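Local coordinates for protein IWS1 (Encephalitozoon cuniculi, PDB 2XPP) that probably acts as a transcription factor that regulates transcription by RNA polymerase II in the nucleus, at residues Val110-Tyr113 / Ser114-Lys118; Glu60-Leu63 / Asp64-Lys67; Met49-Ala52 / Leu53-Ser56; Ser12-Lys15 / Arg16-Ile20; Thr5-Glu8 / Ile9-Leu13. One frame throughout, in Å; residues are numbered along the deposited sequence.

In the fold
All five contacts are local, joining neighbours within a helix or at its ends in this all-helical chain. Contact 1, which ends helix 106-115, is mostly buried and rich in aromatic groups; contact 3, at the start of helix 54-59, lies at the surface and uses three waters. Contacts 5 and 4 follow each other along helix 5-30, overlapping at Ser-12 and Leu-13; contact 5 is mostly exposed, contact 4 partly buried with charged side chains. Contact 2 opens helix 62-70 nearer the centre of the chain and ties to both: Glu-65 pairs with Lys-14, Glu-60 with Arg-11. Contact 3 packs on contact 5 through Leu-53 and Ser-56, whereas contact 1 touches none of the others.

Contact 1: residues Val110-Tyr113 / Ser114-Lys118; sequences VYFY and SINPK
Tyr-111 and Phe-112 both swing CG away from the backbone N (chi1 -176° and 176°), which brings their rings within reach of Ser-114, Ile-115 and Asn-116. The contact is the C-terminal turn of helix 106-115 in the TFIIS N-terminal-like helical bundle, and it runs out into an Asx turn at Asn-116. Asn-116 lies over one face of the Phe-112 ring in a CH-pi contact, with CB 4.0 Å from the ring centroid and offset toward the rim. Its amide follows nearly flat, the two planes 25° apart, and ND2 comes to 3.5 Å from Phe-112 CE2. Ser-114 OG lies over one face of the Tyr-111 ring and donates to Tyr-111 O at 2.7 Å, in the carbonyl plane and onto a lone pair. Ile-115 adds an apolar touch, its CD1 3.7 Å from Tyr-111 CE2. The backbone bond from Ser-114 N to Val-110 O (3.0 Å) is alpha-helical, and Ile-115 N bonds to Phe-112 O, three residues back, at 3.0 Å. The Tyr-113 ring packs against helices 81-92 and 121-138, and its OH is hydrogen-bonded to Leu-70 O, while the chain of another protein packs apolar side chains on Phe-112 and Asn-116. The Asx turn is closed by Lys-118 N, which donates to Asn-116 OD1 at 2.9 Å from above the amide plane.

Contact 2: residues Glu60-Leu63 / Asp64-Lys67; sequences EGIL and DEIK
Gly-61 meets Asp-64 and Glu-65 where helix 54-59 ends and helix 62-70 begins. It is the C-prime residue of a Schellman motif that ends the first of these helices, with Ile-62 N bonded to Leu-57 O and Gly-61 N to Leu-58 O; its positive phi (79°) is one that glycine adopts readily. Its carbonyl then serves the following helix, accepting from Asp-64 N at 2.9 Å. Glu-65, bent at chi2 (65°), folds back until its OE1 lies 3.1 Å from Gly-61 O. Two acceptors this close would repel, but Lys-14 of helix 5-30 forms a salt bridge with this OE1 and bonds to Glu-60 O, and its charge would probably offset their repulsion. Ile-62 comes next: its O takes a bond from Ile-66 N at 3.0 Å, and a weak one from Glu-65 N. Its CG2 rests 4.2 Å from Ile-66 CD1. Leu-63 touches that same methyl with its CD2, also at 4.2 Å, so Ile-66 CD1 has both residues of the preceding turn as neighbours. These apolar groups face inward: Leu-63 and Ile-66 both meet Leu-91 of helix 81-92. The backbone of Leu-63 carries the helix onward, its O receiving Lys-67 N at 2.9 Å.

Contact 3: residues Met49-Ala52 / Leu53-Ser56; sequences MSKA and LQES
The firmest direct bond of this turn joins Ser-50 and Leu-53. The hydroxyl OG of Ser-50, placed beside its own carbonyl carbon (chi1 168°), accepts from Leu-53 N at 3.1 Å, and more weakly from Ala-52 N at 3.3 Å. Two long backbone bonds add to these, Leu-53 N to Ser-50 O and Gln-54 N to Lys-51 O (3.4 Å), both weak. With the weak bond to Ser-50 O, the grip of the serine on Leu-53 N is consistent with an ST motif, in the loop that leads from helix 36-48 into helix 54-59.

Water supplies the next set of links. Water 1 donates to Lys-51 O at 2.8 Å and accepts from Glu-55 N at 2.9 Å, while water 3 joins Ala-52 O (2.7 Å) to Ser-56 N in the same way, so that each stands between a carbonyl and the amide four residues on. Water 2 connects two side chains instead, accepting from Lys-51 NZ at 2.9 Å and donating to Gln-54 OE1. Lys-51, bent at chi2, and Gln-54 run side by side and point the same way. The Gln-54 amide is held from beyond the turn, its OE1 accepting from Lys-95 N and its NE2 bonding weakly to Thr-93 O.

Apolar contact is slight. Leu-53 CB and CG pack against the Ser-50 side chain, each 3.6 Å from Ser-50 OG, and Leu-53 CD2 packs on Val-6 and Ile-9 of helix 5-30.

Contact 4: residues Ser12-Lys15 / Arg16-Ile20; sequences SLKK and RMQDI
Lys-15 with Asp-19 and Lys-14 with Gln-18 are side-chain pairs one alpha-helical turn apart, in the middle of the long helix 5-30 that packs against helices 36-48 and 62-70. Four regular backbone bonds carry the turn, from Arg-16 N to Ser-12 O (2.9 Å) through Asp-19 N to Lys-15 O (2.8 Å). Arg-16, stretched from CG to NE, reaches helix 36-48, where Glu-43 and Asn-40 take its guanidinium. Met-17 meets Ile-62 on the buried side.

On the outer side Lys-15 and Asp-19 form a salt bridge. The lysine chain stays extended as far as CE and then bends at chi4 (-33°), which brings NZ to 2.9 Å from Asp-19 OD2, on the syn lone pair.

Lys-14 and Gln-18 meet differently, with no bond between their polar ends. Gln-18 NE2 is hydrogen-bonded to Glu-65 OE2, the other oxygen of the carboxylate that holds Lys-14, so one group of helix 62-70 joins the two. Below that shared partner the side chains cross, and Gln-18 NE2 lies 3.5 Å from the methylene CE of Lys-14.

Contact 5: residues Thr5-Glu8 / Ile9-Leu13; sequences TVLE and ISRSL
Thr-5 to Ser-12 form a regular alpha helix, in which Ile-9 N bonds to Thr-5 O (2.9 Å) and Ser-12 N to Glu-8 O (2.9 Å), each donor four residues beyond its acceptor. This is the N-terminal part of helix 5-30, largely at the surface. One carbonyl does double duty: Val-6 O accepts from Ser-10 N at 3.0 Å and from Ser-10 OG, also at 3.0 Å, the two donors coming from opposite faces of its plane. The hydroxyl lies beside its own backbone N (chi1 -62°), which turns it back along the helix to Val-6. Ser-10 is buried, packed against Ser-56 and Leu-57 of helix 54-59, and the bond to Val-6 O gives its OG a partner there.

Thr-5 and Ile-9 touch through methyl groups, CG2 of the threonine lying 3.7 Å from CD1 of the isoleucine as the two side chains cross. Leu-7 and Arg-11 make a flatter contact. The Arg-11 chain, extended from CG to NE, sets its guanidinium beneath Leu-7, and NE forms a salt bridge with Glu-60 OE1. Leu-7 CB stands over the centre of one guanidinium face, 4.1 Å above the plane, and Leu-7 CD1 lies 4.1 Å from Arg-11 NH2.

Contact 1: residues Val110-Tyr113 / Ser114-Lys118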
# COMPACT_ATOMS: atom_id res chain seq x y z
N VAL A 110 -4.33 0.74 4.15
CA VAL A 110 -3.93 -0.12 5.28
C VAL A 110 -4.94 0.00 6.42
O VAL A 110 -5.29 -1.02 7.04
CB VAL A 110 -2.50 0.18 5.74
CG1 VAL A 110 -2.15 -0.64 7.03
CG2 VAL A 110 -1.49 -0.12 4.56
N TYR A 111 -5.43 1.23 6.67
CA TYR A 111 -6.45 1.44 7.66
C TYR A 111 -7.69 0.60 7.32
O TYR A 111 -8.27 -0.07 8.20
CB TYR A 111 -6.77 2.93 7.87
CG TYR A 111 -7.77 3.08 8.99
CD1 TYR A 111 -7.35 3.01 10.33
CD2 TYR A 111 -9.14 3.15 8.72
CE1 TYR A 111 -8.27 3.08 11.37
CE2 TYR A 111 -10.07 3.22 9.75
CZ TYR A 111 -9.62 3.20 11.07
OH TYR A 111 -10.55 3.29 12.09
N PHE A 112 -8.07 0.60 6.03
CA PHE A 112 -9.22 -0.19 5.65
C PHE A 112 -8.99 -1.69 5.93
O PHE A 112 -9.89 -2.39 6.43
CB PHE A 112 -9.59 0.03 4.18
CG PHE A 112 -10.72 -0.86 3.73
CD1 PHE A 112 -12.02 -0.71 4.27
CD2 PHE A 112 -10.47 -1.87 2.84
CE1 PHE A 112 -13.07 -1.59 3.87
CE2 PHE A 112 -11.49 -2.75 2.45
CZ PHE A 112 -12.77 -2.61 2.97
N TYR A 113 -7.79 -2.18 5.65
CA TYR A 113 -7.50 -3.58 5.90
C TYR A 113 -7.69 -3.89 7.37
O TYR A 113 -8.16 -4.99 7.70
CB TYR A 113 -6.07 -3.93 5.50
CG TYR A 113 -5.89 -4.24 4.01
CD1 TYR A 113 -5.01 -5.26 3.62
CD2 TYR A 113 -6.56 -3.51 3.00
CE1 TYR A 113 -4.80 -5.57 2.25
CE2 TYR A 113 -6.36 -3.83 1.62
CZ TYR A 113 -5.49 -4.86 1.28
OH TYR A 113 -5.26 -5.21 -0.03
N SER A 114 -7.33 -2.94 8.24
CA SER A 114 -7.39 -3.16 9.69
C SER A 114 -8.83 -3.24 10.21
O SER A 114 -9.06 -3.74 11.32
CB SER A 114 -6.60 -2.09 10.47
OG SER A 114 -7.24 -0.80 10.54
N ILE A 115 -9.79 -2.77 9.42
CA ILE A 115 -11.20 -2.72 9.88
C ILE A 115 -12.16 -3.53 9.02
O ILE A 115 -13.36 -3.67 9.36
CB ILE A 115 -11.70 -1.27 10.06
CG1 ILE A 115 -11.71 -0.53 8.71
CG2 ILE A 115 -10.85 -0.52 11.09
CD1 ILE A 115 -12.62 0.69 8.70
N ASN A 116 -11.66 -4.09 7.92
CA ASN A 116 -12.51 -4.79 6.95
C ASN A 116 -13.05 -6.10 7.53
O ASN A 116 -12.27 -7.00 7.80
CB ASN A 116 -11.69 -5.04 5.67
CG ASN A 116 -12.45 -5.83 4.62
OD1 ASN A 116 -13.64 -6.18 4.81
ND2 ASN A 116 -11.79 -6.12 3.52
N PRO A 117 -14.39 -6.23 7.70
CA PRO A 117 -14.88 -7.47 8.33
C PRO A 117 -14.67 -8.74 7.50
O PRO A 117 -14.58 -9.85 8.05
CB PRO A 117 -16.38 -7.21 8.57
CG PRO A 117 -16.72 -5.99 7.78
CD PRO A 117 -15.45 -5.21 7.55
N LYS A 118 -14.59 -8.58 6.19
CA LYS A 118 -14.30 -9.69 5.29
C LYS A 118 -12.85 -10.16 5.33
O LYS A 118 -12.53 -11.22 4.79
CB LYS A 118 -14.68 -9.32 3.85
CG LYS A 118 -16.18 -9.28 3.52
CD LYS A 118 -16.36 -9.14 1.99
CE LYS A 118 -16.71 -10.49 1.33
NZ LYS A 118 -16.05 -10.72 -0.01

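Contact 2: residues Glu60-Leu63 / Asp64-Lys67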
# COMPACT_ATOMS: atom_id res chain seq x y z
N GLU A 60 10.89 8.12 -4.87
CA GLU A 60 10.23 8.06 -6.16
C GLU A 60 8.74 7.72 -6.06
O GLU A 60 8.10 7.50 -7.09
CB GLU A 60 10.95 7.13 -7.13
CG GLU A 60 12.32 7.69 -7.62
CD GLU A 60 12.24 9.10 -8.26
OE1 GLU A 60 11.55 9.27 -9.29
OE2 GLU A 60 12.86 10.05 -7.73
N GLY A 61 8.21 7.69 -4.84
CA GLY A 61 6.74 7.54 -4.64
C GLY A 61 6.23 6.12 -4.79
O GLY A 61 5.06 5.89 -5.14
N ILE A 62 7.08 5.14 -4.46
CA ILE A 62 6.67 3.75 -4.67
C ILE A 62 5.46 3.41 -3.78
O ILE A 62 4.75 2.40 -4.04
CB ILE A 62 7.84 2.73 -4.41
CG1 ILE A 62 7.56 1.36 -5.07
CG2 ILE A 62 8.04 2.53 -2.91
CD1 ILE A 62 7.48 1.42 -6.58
N LEU A 63 5.23 4.16 -2.71
CA LEU A 63 4.07 3.89 -1.89
C LEU A 63 2.78 4.04 -2.66
O LEU A 63 1.77 3.38 -2.30
CB LEU A 63 4.02 4.71 -0.56
CG LEU A 63 5.17 4.37 0.37
CD1 LEU A 63 5.16 5.33 1.58
CD2 LEU A 63 5.16 2.90 0.87
N ASP A 64 2.77 4.90 -3.69
CA ASP A 64 1.58 5.05 -4.57
C ASP A 64 1.25 3.73 -5.26
O ASP A 64 0.06 3.35 -5.34
CB ASP A 64 1.83 6.10 -5.67
CG ASP A 64 1.99 7.52 -5.14
OD1 ASP A 64 1.92 7.78 -3.91
OD2 ASP A 64 2.21 8.41 -5.99
N GLU A 65 2.27 3.02 -5.77
CA GLU A 65 2.05 1.75 -6.51
C GLU A 65 1.70 0.64 -5.53
O GLU A 65 0.83 -0.20 -5.81
CB GLU A 65 3.30 1.33 -7.32
CG GLU A 65 3.39 2.14 -8.63
CD GLU A 65 3.61 3.62 -8.38
OE1 GLU A 65 4.44 4.01 -7.51
OE2 GLU A 65 2.95 4.43 -9.07
N ILE A 66 2.36 0.64 -4.36
CA ILE A 66 2.02 -0.37 -3.34
C ILE A 66 0.54 -0.21 -2.92
O ILE A 66 -0.22 -1.21 -2.89
CB ILE A 66 2.95 -0.33 -2.14
CG1 ILE A 66 4.34 -0.82 -2.60
CG2 ILE A 66 2.42 -1.29 -1.04
CD1 ILE A 66 5.46 -0.52 -1.50
N LYS A 67 0.13 1.03 -2.64
CA LYS A 67 -1.27 1.37 -2.36
C LYS A 67 -2.20 0.85 -3.47
O LYS A 67 -3.20 0.20 -3.19
CB LYS A 67 -1.43 2.87 -2.27
CG LYS A 67 -2.90 3.35 -2.05
CD LYS A 67 -2.93 4.87 -2.02
CE LYS A 67 -4.29 5.36 -1.65
NZ LYS A 67 -4.31 6.85 -1.94

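Contact 3: residues Met49-Ala52 / Leu53-Ser56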
# COMPACT_ATOMS: atom_id res chain seq x y z
N MET A 49 12.07 -5.11 -1.04
CA MET A 49 12.72 -5.32 0.28
C MET A 49 14.19 -4.87 0.34
O MET A 49 14.80 -4.91 1.41
CB MET A 49 12.68 -6.82 0.69
CG MET A 49 11.30 -7.45 0.78
SD MET A 49 10.58 -7.13 2.36
CE MET A 49 9.31 -8.34 2.39
N SER A 50 14.79 -4.52 -0.80
CA SER A 50 16.21 -4.18 -0.87
C SER A 50 16.48 -2.98 0.00
O SER A 50 15.90 -1.93 -0.18
CB SER A 50 16.61 -3.81 -2.32
OG SER A 50 17.90 -3.22 -2.32
N LYS A 51 17.37 -3.12 0.97
CA LYS A 51 17.73 -1.97 1.81
C LYS A 51 18.47 -0.90 1.00
O LYS A 51 18.32 0.29 1.28
CB LYS A 51 18.56 -2.41 3.02
CG LYS A 51 17.79 -3.32 4.01
CD LYS A 51 16.48 -2.70 4.50
CE LYS A 51 15.95 -3.43 5.71
NZ LYS A 51 14.53 -3.06 5.90
N ALA A 52 19.22 -1.32 -0.01
CA ALA A 52 20.01 -0.35 -0.79
C ALA A 52 19.07 0.48 -1.69
O ALA A 52 19.36 1.65 -1.97
CB ALA A 52 21.03 -1.04 -1.64
N LEU A 53 17.97 -0.12 -2.12
CA LEU A 53 17.01 0.59 -2.99
C LEU A 53 15.97 1.41 -2.22
O LEU A 53 15.24 2.24 -2.80
CB LEU A 53 16.25 -0.38 -3.87
CG LEU A 53 16.91 -1.07 -5.05
CD1 LEU A 53 15.83 -1.91 -5.72
CD2 LEU A 53 17.47 -0.04 -6.02
N GLN A 54 15.89 1.18 -0.91
CA GLN A 54 14.71 1.62 -0.16
C GLN A 54 14.43 3.11 -0.22
O GLN A 54 13.28 3.55 -0.48
CB GLN A 54 14.77 1.18 1.31
CG GLN A 54 13.46 1.49 2.04
CD GLN A 54 13.37 0.79 3.37
OE1 GLN A 54 13.47 1.44 4.42
NE2 GLN A 54 13.24 -0.57 3.35
N GLU A 55 15.45 3.90 0.06
CA GLU A 55 15.24 5.34 0.09
C GLU A 55 14.87 5.89 -1.27
O GLU A 55 14.05 6.79 -1.35
CB GLU A 55 16.47 6.07 0.59
CG GLU A 55 16.59 6.10 2.11
CD GLU A 55 15.34 6.69 2.80
OE1 GLU A 55 15.06 7.91 2.68
OE2 GLU A 55 14.64 5.92 3.46
N SER A 56 15.52 5.39 -2.32
CA SER A 56 15.21 5.82 -3.69
C SER A 56 13.78 5.45 -4.04
O SER A 56 13.06 6.26 -4.62
CB SER A 56 16.13 5.17 -4.71
OG SER A 56 17.45 5.63 -4.56
O HOH W 1 18.04 3.03 0.97
O HOH W 2 14.74 -0.27 6.62
O HOH W 3 18.24 4.11 -2.18

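Contact 4: residues Ser12-Lys15 / Arg16-Ile20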
# COMPACT_ATOMS: atom_id res chain seq x y z
N SER A 12 12.30 2.30 -12.94
CA SER A 12 11.92 1.07 -13.68
C SER A 12 10.95 0.14 -12.92
O SER A 12 9.94 -0.32 -13.47
CB SER A 12 13.19 0.32 -14.13
OG SER A 12 12.87 -0.98 -14.62
N LEU A 13 11.26 -0.12 -11.65
CA LEU A 13 10.38 -0.94 -10.81
C LEU A 13 9.01 -0.28 -10.64
O LEU A 13 8.00 -0.96 -10.77
CB LEU A 13 11.04 -1.23 -9.46
CG LEU A 13 10.30 -2.28 -8.62
CD1 LEU A 13 10.21 -3.59 -9.37
CD2 LEU A 13 11.01 -2.48 -7.27
N LYS A 14 9.00 1.05 -10.42
CA LYS A 14 7.77 1.82 -10.30
C LYS A 14 6.92 1.63 -11.57
O LYS A 14 5.73 1.30 -11.48
CB LYS A 14 8.11 3.30 -10.09
CG LYS A 14 6.85 4.18 -9.80
CD LYS A 14 7.21 5.67 -9.68
CE LYS A 14 5.95 6.53 -9.49
NZ LYS A 14 5.57 6.49 -8.04
N LYS A 15 7.53 1.79 -12.74
CA LYS A 15 6.80 1.65 -14.01
C LYS A 15 6.28 0.21 -14.19
O LYS A 15 5.15 0.00 -14.68
CB LYS A 15 7.70 2.07 -15.18
CG LYS A 15 7.05 1.86 -16.57
CD LYS A 15 8.00 2.24 -17.71
CE LYS A 15 7.25 2.53 -19.01
NZ LYS A 15 6.02 1.70 -19.15
N ARG A 16 7.08 -0.76 -13.77
CA ARG A 16 6.65 -2.15 -13.87
C ARG A 16 5.39 -2.40 -13.03
O ARG A 16 4.42 -3.04 -13.51
CB ARG A 16 7.76 -3.08 -13.42
CG ARG A 16 7.44 -4.53 -13.66
CD ARG A 16 8.65 -5.39 -13.31
NE ARG A 16 8.25 -6.79 -13.30
CZ ARG A 16 8.97 -7.78 -12.78
NH1 ARG A 16 10.17 -7.53 -12.22
NH2 ARG A 16 8.48 -9.02 -12.83
N MET A 17 5.38 -1.86 -11.81
CA MET A 17 4.24 -2.04 -10.90
C MET A 17 3.03 -1.33 -11.45
O MET A 17 1.93 -1.89 -11.40
CB MET A 17 4.55 -1.50 -9.52
CG MET A 17 5.44 -2.46 -8.77
SD MET A 17 5.64 -1.95 -7.02
CE MET A 17 4.15 -2.70 -6.33
N GLN A 18 3.24 -0.13 -12.03
CA GLN A 18 2.15 0.62 -12.66
C GLN A 18 1.53 -0.16 -13.82
O GLN A 18 0.31 -0.20 -13.96
CB GLN A 18 2.65 1.96 -13.22
CG GLN A 18 2.91 3.01 -12.14
CD GLN A 18 3.52 4.28 -12.71
OE1 GLN A 18 3.88 4.32 -13.91
NE2 GLN A 18 3.67 5.31 -11.88
N ASP A 19 2.39 -0.71 -14.66
CA ASP A 19 1.91 -1.39 -15.86
C ASP A 19 1.09 -2.63 -15.47
O ASP A 19 0.02 -2.90 -16.08
CB ASP A 19 3.08 -1.74 -16.79
CG ASP A 19 3.68 -0.50 -17.46
OD1 ASP A 19 3.04 0.58 -17.41
OD2 ASP A 19 4.79 -0.62 -18.03
N ILE A 20 1.57 -3.36 -14.47
CA ILE A 20 0.86 -4.58 -14.04
C ILE A 20 -0.50 -4.21 -13.46
O ILE A 20 -1.53 -4.87 -13.74
CB ILE A 20 1.70 -5.36 -13.02
CG1 ILE A 20 2.92 -5.98 -13.71
CG2 ILE A 20 0.81 -6.42 -12.29
CD1 ILE A 20 4.03 -6.41 -12.70

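Contact 5: residues Thr5-Glu8 / Ile9-Leu13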
# COMPACT_ATOMS: atom_id res chain seq x y z
N THR A 5 22.20 5.35 -11.26
CA THR A 5 21.69 3.99 -11.40
C THR A 5 20.61 3.69 -10.38
O THR A 5 19.60 3.10 -10.73
CB THR A 5 22.84 2.87 -11.40
OG1 THR A 5 23.98 3.32 -12.16
CG2 THR A 5 22.32 1.54 -11.98
N VAL A 6 20.77 4.12 -9.12
CA VAL A 6 19.75 3.72 -8.15
C VAL A 6 18.38 4.37 -8.47
O VAL A 6 17.34 3.72 -8.35
CB VAL A 6 20.18 3.90 -6.68
CG1 VAL A 6 20.36 5.37 -6.31
CG2 VAL A 6 19.21 3.24 -5.78
N LEU A 7 18.39 5.61 -8.96
CA LEU A 7 17.12 6.20 -9.43
C LEU A 7 16.54 5.51 -10.67
O LEU A 7 15.31 5.30 -10.74
CB LEU A 7 17.23 7.73 -9.60
CG LEU A 7 17.21 8.46 -8.23
CD1 LEU A 7 17.60 9.89 -8.38
CD2 LEU A 7 15.88 8.36 -7.41
N GLU A 8 17.38 5.10 -11.61
CA GLU A 8 16.92 4.42 -12.82
C GLU A 8 16.28 3.10 -12.43
O GLU A 8 15.22 2.71 -12.96
CB GLU A 8 18.06 4.20 -13.79
CG GLU A 8 18.52 5.48 -14.46
CD GLU A 8 19.91 5.40 -15.12
OE1 GLU A 8 20.50 4.29 -15.26
OE2 GLU A 8 20.43 6.47 -15.51
N ILE A 9 16.92 2.39 -11.50
CA ILE A 9 16.35 1.12 -11.03
C ILE A 9 14.99 1.33 -10.37
O ILE A 9 14.03 0.63 -10.65
CB ILE A 9 17.34 0.32 -10.11
CG1 ILE A 9 18.51 -0.18 -10.95
CG2 ILE A 9 16.58 -0.89 -9.48
CD1 ILE A 9 19.77 -0.44 -10.18
N SER A 10 14.89 2.34 -9.52
CA SER A 10 13.67 2.56 -8.78
C SER A 10 12.56 3.00 -9.72
O SER A 10 11.42 2.52 -9.62
CB SER A 10 13.88 3.58 -7.66
OG SER A 10 14.84 3.11 -6.73
N ARG A 11 12.88 3.88 -10.67
CA ARG A 11 11.88 4.34 -11.65
C ARG A 11 11.39 3.19 -12.53
O ARG A 11 10.20 3.10 -12.82
CB ARG A 11 12.43 5.48 -12.49
CG ARG A 11 12.54 6.76 -11.67
CD ARG A 11 13.23 7.95 -12.35
NE ARG A 11 13.33 9.04 -11.36
CZ ARG A 11 14.21 10.03 -11.36
NH1 ARG A 11 15.15 10.11 -12.31
NH2 ARG A 11 14.19 10.95 -10.38
N SER A 12 12.30 2.30 -12.94
CA SER A 12 11.92 1.07 -13.68
C SER A 12 10.95 0.14 -12.92
O SER A 12 9.94 -0.32 -13.47
CB SER A 12 13.19 0.32 -14.13
OG SER A 12 12.87 -0.98 -14.62
N LEU A 13 11.26 -0.12 -11.65
CA LEU A 13 10.38 -0.94 -10.81
C LEU A 13 9.01 -0.28 -10.64
O LEU A 13 8.00 -0.96 -10.77
CB LEU A 13 11.04 -1.23 -9.46
CG LEU A 13 10.30 -2.28 -8.62
CD1 LEU A 13 10.21 -3.59 -9.37
CD2 LEU A 13 11.01 -2.48 -7.27